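Branched-chain amino acid aminotransferase (Thermoproteus uzoniensis, PDB 5CE8) probably transfers the amino group of leucine, isoleucine and valine to 2-oxoglutarate, using pyridoxal 5'-phosphate as cofactor. Local coordinates at residues Val57-Asp62 with Thr224-Ile229; Val147-Val152 with Ser170-Val175; Gly19-Glu24 with Val90-Ala95. All coordinates share one frame; numbering follows the deposited sequence.

Contact 1. Residues Val57-Asp62 with Thr224-Ile229. With PLP (pyridoxal-5'-phosphate), chain D.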
# COMPACT_ATOMS: atom_id res chain seq x y z
N VAL A 57 18.93 38.84 -7.46
CA VAL A 57 18.76 37.40 -7.49
C VAL A 57 18.10 36.97 -6.16
O VAL A 57 18.52 37.42 -5.10
CB VAL A 57 20.07 36.65 -7.61
CG1 VAL A 57 19.76 35.20 -7.96
CG2 VAL A 57 21.08 37.20 -8.64
N PHE A 58 17.01 36.22 -6.25
CA PHE A 58 16.17 35.98 -5.08
C PHE A 58 16.60 34.72 -4.47
O PHE A 58 16.58 33.66 -5.17
CB PHE A 58 14.72 35.88 -5.41
CG PHE A 58 13.86 35.77 -4.18
CD1 PHE A 58 13.78 36.85 -3.25
CD2 PHE A 58 13.18 34.62 -3.91
CE1 PHE A 58 13.06 36.72 -2.08
CE2 PHE A 58 12.38 34.51 -2.81
CZ PHE A 58 12.28 35.57 -1.89
N ARG A 59 16.98 34.81 -3.20
CA ARG A 59 17.47 33.73 -2.30
C ARG A 59 18.53 32.83 -2.90
O ARG A 59 18.47 31.56 -2.85
CB ARG A 59 16.37 32.96 -1.59
CG ARG A 59 15.43 33.88 -0.87
CD ARG A 59 14.25 33.11 -0.19
NE ARG A 59 14.76 32.27 0.87
CZ ARG A 59 14.03 31.82 1.90
NH1 ARG A 59 12.74 32.05 2.04
NH2 ARG A 59 14.61 31.17 2.86
N LEU A 60 19.55 33.50 -3.43
CA LEU A 60 20.62 32.75 -4.14
C LEU A 60 21.30 31.69 -3.36
O LEU A 60 21.37 30.52 -3.78
CB LEU A 60 21.65 33.73 -4.62
CG LEU A 60 22.84 33.29 -5.45
CD1 LEU A 60 22.37 32.36 -6.57
CD2 LEU A 60 23.62 34.53 -5.92
N ARG A 61 21.80 32.09 -2.21
CA ARG A 61 22.49 31.17 -1.31
C ARG A 61 21.60 30.07 -0.80
O ARG A 61 22.06 28.96 -0.61
CB ARG A 61 23.12 31.94 -0.13
CG ARG A 61 24.07 31.14 0.78
CD ARG A 61 25.37 30.73 0.07
NE ARG A 61 26.14 31.90 -0.38
CZ ARG A 61 27.18 32.44 0.26
NH1 ARG A 61 27.65 31.90 1.40
NH2 ARG A 61 27.78 33.52 -0.25
N ASP A 62 20.33 30.33 -0.56
CA ASP A 62 19.47 29.24 -0.13
C ASP A 62 19.37 28.19 -1.29
O ASP A 62 19.30 27.00 -1.02
CB ASP A 62 18.09 29.76 0.25
CG ASP A 62 18.08 30.56 1.56
OD1 ASP A 62 18.74 30.24 2.53
OD2 ASP A 62 17.31 31.48 1.65
N THR A 224 10.06 28.92 -2.44
CA THR A 224 8.89 29.76 -2.53
C THR A 224 7.90 29.39 -1.42
O THR A 224 7.33 30.28 -0.77
CB THR A 224 8.26 29.67 -3.94
OG1 THR A 224 9.29 29.93 -4.94
CG2 THR A 224 7.18 30.71 -4.07
N ARG A 225 7.78 28.09 -1.20
CA ARG A 225 6.96 27.54 -0.07
C ARG A 225 7.43 28.11 1.25
O ARG A 225 6.59 28.61 2.04
CB ARG A 225 6.96 26.03 -0.14
CG ARG A 225 6.33 25.30 1.08
CD ARG A 225 6.63 23.86 0.97
NE ARG A 225 5.91 23.08 1.99
CZ ARG A 225 6.31 22.87 3.23
NH1 ARG A 225 7.47 23.37 3.69
NH2 ARG A 225 5.49 22.22 4.03
N GLU A 226 8.76 28.08 1.48
CA GLU A 226 9.31 28.57 2.66
C GLU A 226 9.05 30.08 2.78
O GLU A 226 8.59 30.59 3.84
CB GLU A 226 10.80 28.28 2.73
CG GLU A 226 11.45 28.50 4.10
CD GLU A 226 12.95 28.30 4.08
OE1 GLU A 226 13.44 27.20 3.65
OE2 GLU A 226 13.64 29.21 4.53
N THR A 227 9.27 30.81 1.70
CA THR A 227 8.89 32.26 1.73
C THR A 227 7.43 32.50 2.13
O THR A 227 7.14 33.41 2.97
CB THR A 227 9.27 32.89 0.35
OG1 THR A 227 10.67 32.59 0.14
CG2 THR A 227 9.04 34.28 0.32
N VAL A 228 6.53 31.79 1.47
CA VAL A 228 5.10 31.88 1.76
C VAL A 228 4.85 31.63 3.28
O VAL A 228 4.02 32.35 3.93
CB VAL A 228 4.29 30.96 0.88
CG1 VAL A 228 2.85 30.73 1.39
CG2 VAL A 228 4.21 31.54 -0.57
N ILE A 229 5.59 30.67 3.84
CA ILE A 229 5.37 30.34 5.25
C ILE A 229 5.83 31.60 6.07
O ILE A 229 5.11 32.04 6.91
CB ILE A 229 5.99 28.97 5.64
CG1 ILE A 229 5.16 27.85 5.09
CG2 ILE A 229 6.16 28.86 7.13
CD1 ILE A 229 5.89 26.52 4.97
N1 PLP D . 7.96 21.10 -6.43
C2 PLP D . 8.83 20.35 -7.09
C2A PLP D . 8.53 18.93 -7.44
C3 PLP D . 10.08 20.93 -7.59
O3 PLP D . 10.94 20.16 -8.37
C4 PLP D . 10.36 22.35 -7.28
C4A PLP D . 11.63 23.06 -7.72
C5 PLP D . 9.31 23.06 -6.49
C6 PLP D . 8.14 22.35 -6.12
C5A PLP D . 9.36 24.52 -6.12
O4P PLP D . 10.51 24.85 -5.43
P PLP D . 10.99 26.35 -5.43
O1P PLP D . 11.23 26.83 -6.90
O2P PLP D . 10.03 27.10 -4.61
O3P PLP D . 12.36 26.40 -4.81
O HOH W 1 11.89 31.76 4.55

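Contact 2. Residues Val147-Val152 with Ser170-Val175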
# COMPACT_ATOMS: atom_id res chain seq x y z
N VAL A 147 -4.09 14.32 -11.68
CA VAL A 147 -3.67 13.32 -12.65
C VAL A 147 -3.64 11.86 -12.23
O VAL A 147 -3.78 11.51 -11.03
CB VAL A 147 -2.34 13.70 -13.31
CG1 VAL A 147 -2.49 14.96 -14.00
CG2 VAL A 147 -1.17 13.81 -12.31
N SER A 148 -3.55 10.98 -13.25
CA SER A 148 -3.57 9.52 -13.01
C SER A 148 -2.24 9.04 -12.40
O SER A 148 -2.25 8.01 -11.80
CB SER A 148 -3.78 8.70 -14.29
OG SER A 148 -2.71 9.00 -15.26
N TRP A 149 -1.13 9.74 -12.70
CA TRP A 149 0.18 9.53 -12.18
C TRP A 149 0.36 9.95 -10.75
O TRP A 149 0.11 11.04 -10.40
CB TRP A 149 1.21 10.32 -13.05
CG TRP A 149 1.24 9.79 -14.46
CD1 TRP A 149 0.60 10.34 -15.51
CD2 TRP A 149 1.91 8.64 -14.95
NE1 TRP A 149 0.82 9.60 -16.59
CE2 TRP A 149 1.56 8.49 -16.25
CE3 TRP A 149 2.64 7.64 -14.36
CZ2 TRP A 149 2.01 7.40 -17.06
CZ3 TRP A 149 3.09 6.57 -15.11
CH2 TRP A 149 2.76 6.46 -16.46
N ARG A 150 0.82 9.06 -9.90
CA ARG A 150 1.15 9.44 -8.56
C ARG A 150 2.58 9.96 -8.48
O ARG A 150 3.41 9.53 -9.26
CB ARG A 150 1.02 8.24 -7.63
CG ARG A 150 -0.35 7.61 -7.64
CD ARG A 150 -1.42 8.59 -7.09
NE ARG A 150 -2.74 8.00 -6.82
CZ ARG A 150 -3.89 8.21 -7.52
NH1 ARG A 150 -3.94 8.97 -8.63
NH2 ARG A 150 -5.04 7.65 -7.10
N ARG A 151 2.82 10.88 -7.55
CA ARG A 151 4.18 11.32 -7.22
C ARG A 151 5.11 10.15 -6.87
O ARG A 151 4.77 9.27 -6.08
CB ARG A 151 4.13 12.33 -6.06
CG ARG A 151 5.40 12.97 -5.60
CD ARG A 151 6.06 14.09 -6.46
NE ARG A 151 7.05 14.74 -5.58
CZ ARG A 151 8.29 15.18 -5.92
NH1 ARG A 151 8.71 15.19 -7.16
NH2 ARG A 151 9.09 15.67 -4.96
N VAL A 152 6.31 10.20 -7.36
CA VAL A 152 7.21 9.08 -7.17
C VAL A 152 7.45 9.07 -5.62
O VAL A 152 7.49 10.16 -4.99
CB VAL A 152 8.48 9.14 -8.09
CG1 VAL A 152 9.34 10.31 -7.91
CG2 VAL A 152 9.36 7.95 -7.85
N SER A 170 7.16 13.97 -13.15
CA SER A 170 6.62 15.31 -13.31
C SER A 170 6.23 15.58 -14.77
O SER A 170 5.19 16.20 -14.99
CB SER A 170 7.55 16.42 -12.79
OG SER A 170 7.62 16.37 -11.37
N ILE A 171 7.03 15.13 -15.77
CA ILE A 171 6.64 15.29 -17.15
C ILE A 171 5.39 14.48 -17.47
O ILE A 171 4.44 14.97 -18.10
CB ILE A 171 7.76 14.90 -18.11
CG1 ILE A 171 8.87 15.93 -18.07
CG2 ILE A 171 7.23 14.78 -19.51
CD1 ILE A 171 10.09 15.53 -18.76
N MET A 172 5.36 13.23 -17.06
CA MET A 172 4.13 12.42 -17.20
C MET A 172 2.93 13.24 -16.71
O MET A 172 1.95 13.42 -17.44
CB MET A 172 4.16 11.10 -16.40
CG MET A 172 5.13 10.05 -16.80
SD MET A 172 5.10 9.44 -18.48
CE MET A 172 6.12 10.69 -19.28
N ALA A 173 3.04 13.80 -15.51
CA ALA A 173 1.88 14.53 -14.93
C ALA A 173 1.57 15.81 -15.76
O ALA A 173 0.44 16.08 -16.20
CB ALA A 173 2.05 14.76 -13.41
N ALA A 174 2.61 16.56 -16.10
CA ALA A 174 2.47 17.83 -16.77
C ALA A 174 1.81 17.65 -18.13
O ALA A 174 0.83 18.38 -18.48
CB ALA A 174 3.82 18.47 -16.92
N VAL A 175 2.24 16.62 -18.85
CA VAL A 175 1.72 16.33 -20.17
C VAL A 175 0.31 15.82 -20.10
O VAL A 175 -0.52 16.22 -20.91
CB VAL A 175 2.63 15.35 -20.94
CG1 VAL A 175 1.95 14.72 -22.21
CG2 VAL A 175 3.95 16.07 -21.24
O HOH W 2 7.55 14.43 -9.40

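Contact 3. Residues Gly19-Glu24 with Val90-Ala95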
# COMPACT_ATOMS: atom_id res chain seq x y z
N GLY A 19 33.63 26.62 -13.80
CA GLY A 19 34.48 27.75 -13.53
C GLY A 19 34.93 28.54 -14.74
O GLY A 19 35.81 29.32 -14.56
N ARG A 20 34.32 28.34 -15.94
CA ARG A 20 34.61 29.12 -17.18
C ARG A 20 33.34 29.58 -17.81
O ARG A 20 32.32 28.85 -17.81
CB ARG A 20 35.35 28.26 -18.25
CG ARG A 20 35.96 29.01 -19.44
CD ARG A 20 36.38 28.06 -20.57
NE ARG A 20 36.84 28.72 -21.81
CZ ARG A 20 37.06 28.08 -22.96
NH1 ARG A 20 36.82 26.77 -23.04
NH2 ARG A 20 37.49 28.74 -24.04
N LEU A 21 33.39 30.79 -18.36
CA LEU A 21 32.25 31.34 -19.08
C LEU A 21 32.44 30.93 -20.53
O LEU A 21 33.43 31.23 -21.14
CB LEU A 21 32.15 32.83 -18.94
CG LEU A 21 31.10 33.56 -18.06
CD1 LEU A 21 30.18 32.69 -17.19
CD2 LEU A 21 31.74 34.72 -17.29
N VAL A 22 31.52 30.14 -21.04
CA VAL A 22 31.69 29.57 -22.37
C VAL A 22 30.46 30.03 -23.13
O VAL A 22 29.48 30.39 -22.52
CB VAL A 22 31.81 28.03 -22.38
CG1 VAL A 22 33.12 27.56 -21.76
CG2 VAL A 22 30.54 27.37 -21.76
N ASP A 23 30.51 30.07 -24.43
CA ASP A 23 29.31 30.30 -25.23
C ASP A 23 28.30 29.16 -25.08
O ASP A 23 28.69 28.03 -24.88
CB ASP A 23 29.73 30.37 -26.69
CG ASP A 23 30.37 31.71 -27.08
OD1 ASP A 23 30.24 32.76 -26.34
OD2 ASP A 23 30.97 31.71 -28.20
N GLU A 24 27.01 29.41 -25.22
CA GLU A 24 26.03 28.36 -24.84
C GLU A 24 26.14 27.13 -25.75
O GLU A 24 25.85 26.06 -25.32
CB GLU A 24 24.61 28.88 -24.79
CG GLU A 24 23.84 29.02 -26.11
CD GLU A 24 22.33 29.20 -25.86
OE1 GLU A 24 21.88 30.33 -25.72
OE2 GLU A 24 21.59 28.20 -25.75
N VAL A 90 26.37 35.32 -10.24
CA VAL A 90 26.51 36.75 -10.35
C VAL A 90 27.40 37.17 -11.54
O VAL A 90 27.02 38.12 -12.28
CB VAL A 90 26.94 37.38 -8.99
CG1 VAL A 90 27.63 38.72 -9.14
CG2 VAL A 90 25.74 37.48 -8.09
N GLU A 91 28.46 36.41 -11.80
CA GLU A 91 29.32 36.63 -12.97
C GLU A 91 28.67 36.24 -14.24
O GLU A 91 28.89 36.91 -15.22
CB GLU A 91 30.61 35.85 -12.86
CG GLU A 91 31.52 36.36 -11.74
CD GLU A 91 32.36 35.24 -11.13
OE1 GLU A 91 32.41 34.17 -11.75
OE2 GLU A 91 32.96 35.40 -10.03
N THR A 92 27.87 35.18 -14.26
CA THR A 92 27.17 34.82 -15.51
C THR A 92 26.15 35.87 -15.93
O THR A 92 26.04 36.23 -17.15
CB THR A 92 26.44 33.47 -15.37
OG1 THR A 92 27.37 32.54 -14.85
CG2 THR A 92 25.86 32.94 -16.69
N VAL A 93 25.40 36.37 -14.95
CA VAL A 93 24.50 37.44 -15.25
C VAL A 93 25.29 38.65 -15.79
O VAL A 93 24.93 39.22 -16.87
CB VAL A 93 23.60 37.77 -14.03
CG1 VAL A 93 22.64 38.85 -14.37
CG2 VAL A 93 22.81 36.50 -13.55
N ARG A 94 26.34 39.03 -15.07
CA ARG A 94 27.14 40.20 -15.45
C ARG A 94 27.77 40.07 -16.85
O ARG A 94 27.66 40.98 -17.69
CB ARG A 94 28.25 40.42 -14.44
CG ARG A 94 27.84 41.18 -13.25
CD ARG A 94 29.08 41.63 -12.55
NE ARG A 94 28.70 42.19 -11.28
CZ ARG A 94 29.26 41.94 -10.10
NH1 ARG A 94 30.31 41.10 -9.96
NH2 ARG A 94 28.75 42.56 -9.05
N ALA A 95 28.36 38.90 -17.11
CA ALA A 95 28.89 38.58 -18.42
C ALA A 95 27.93 38.85 -19.52
O ALA A 95 28.31 39.38 -20.57
CB ALA A 95 29.36 37.14 -18.50

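Contact 1. Residues Val57-Asp62 with Thr224-Ile229
The NH2 atom of Arg59 gives hydrogen to two carboxylates, one on each segment: Glu226 OE2 at 2.8 Å across the contact and Asp62 OD2 at 3.0 Å on its own side. These bonds make a salt-bridge network of Arg59, Asp62 and Glu226 that ties the turn between strand 55-58 and helix 60-74 to helix 223-235, one of the elements that hold the phosphate of the cofactor in this class-IV aminotransferase. Arg59 is the N-cap residue of helix 60-74, and Asp62 lies in that helix's first turn. The guanidinium takes Asp62 side-on, since Arg59 NE also donates to Asp62 OD2 at 2.8 Å, and both nitrogens keep the acceptor within 4° of their plane. Glu226 is met differently: its carboxylate stands almost perpendicular to the guanidinium, 84° between planes, and NH2 reaches OE2 from above the carboxylate. Arg59 NH1 turns to Thr227 OG1, 2.9 Å away, through a bent bond; that hydroxyl is also hydrogen-bonded to Ile223 O, one turn back in the helix. A water bound to NH1 donates to Glu226 OE2 and closes a small ring. Trp302 adds a cation-pi contact to Arg59. With chi1 at -53°, CG of Arg59 lies beside the backbone N and rests 3.6 Å above the centre of the Phe58 ring, whose edge faces Thr227 OG1; a bend at chi3 then turns the guanidinium. At the start of the same helix, Thr224 grips the pyridoxal phosphate twice: its backbone N donates to O2P at 2.8 Å, and OG1 donates to the same oxygen at 2.9 Å.

Contact 2. Residues Val147-Val152 with Ser170-Val175
Trp149, Met172 and Ala173 bury most of the surface here, where the loop following strand 142-146 lies against helix 167-179. CB of Met172 sits over the five-membered ring of the Trp149 indole, 3.5 Å from its centroid and only 3° off the ring normal, which makes a nearly axial CH-pi contact. From there the methionine chain folds over the same face. With CG beside the backbone N (chi1 -66°) and a bend at chi2 (-56°), Met172 SD comes to lie over the six-membered ring of Trp149, 4.4 Å from its centroid, as a Met-aromatic contact. The indole is thus met by the near part of the side chain at one ring and by sulfur at the other. Next to it, Val147 pushes CG2 to 3.5 Å from Ala173 CB, an apolar contact beside the indole. Further along, a water accepts from Arg151 NH1 at 2.6 Å and donates to Ser170 OG at 2.8 Å, bridging the two segments close to the cofactor, which Arg151 touches. Neighbouring subunits complete the surroundings: Trp149 makes a cation-pi contact with Arg246 of one and packs on Thr154 of another. Within the chain, Val147 and Ala173 both rest on Met187 of strand 184-188, so loop and helix meet over the strand that runs parallel to strand 142-146.

Contact 3. Residues Gly19-Glu24 with Val90-Ala95
Strand 20-23, outermost within this chain in the antiparallel sheet, meets the last turns of helix 82-95 through a single leucine. Leu21 is directed at the helix and divides its two methyl groups between neighbouring helical positions. Leu21 CD2 lies 3.6 Å from Ala95 CB, an apolar contact that Leu21 CG supports from 4.0 Å, and it also comes within 4.1 Å of the carbonyl oxygen Glu91 O. Leu21 CD1 reaches instead toward Thr92, 3.7 Å from its OG1. That hydroxyl is occupied by its own helix, for it is hydrogen-bonded to Ala88 O, and towards the leucine it makes only a van der Waals contact. The torsions of Leu21 fall away from the staggered positions, with chi1 at -106° and chi2 nearly eclipsed at 5°, so the exact placement of the methyls is less certain. The contact is partly buried and lies away from the cofactor. The axes of strand 20-23 and of helical segment 90-95 run 9.9 Å apart at closest approach, their chain directions 41° apart. Trp16 of the adjacent strand 14-17 touches both Leu21 and Thr92, so the helix end packs on two neighbouring strands of the sheet.

In the fold
Contacts 1 and 2 both reach the cofactor pocket, whereas contact 3 lies away from it. Contact 1 holds Thr224 at the phosphate, while Tyr167, Thr260, Arg66 and the backbone N of Ile223 supply further bonds to the pyridoxal phosphate. In contact 2 Arg151 touches the cofactor, and the side chain of Ala173 is about 10 Å from it. The centres of contacts 1 and 2 are about 25 Å apart; the chain's centre falls between them, and both segments of contact 2 lie in sequence between the two of contact 1. Contact 3, centred about 34 Å from contact 2 and about 23 Å from contact 1, nevertheless touches the latter: Leu60 CD2 packs 4.2 Å from Val90 CG2, where successive helices 60-74 and 82-95 meet.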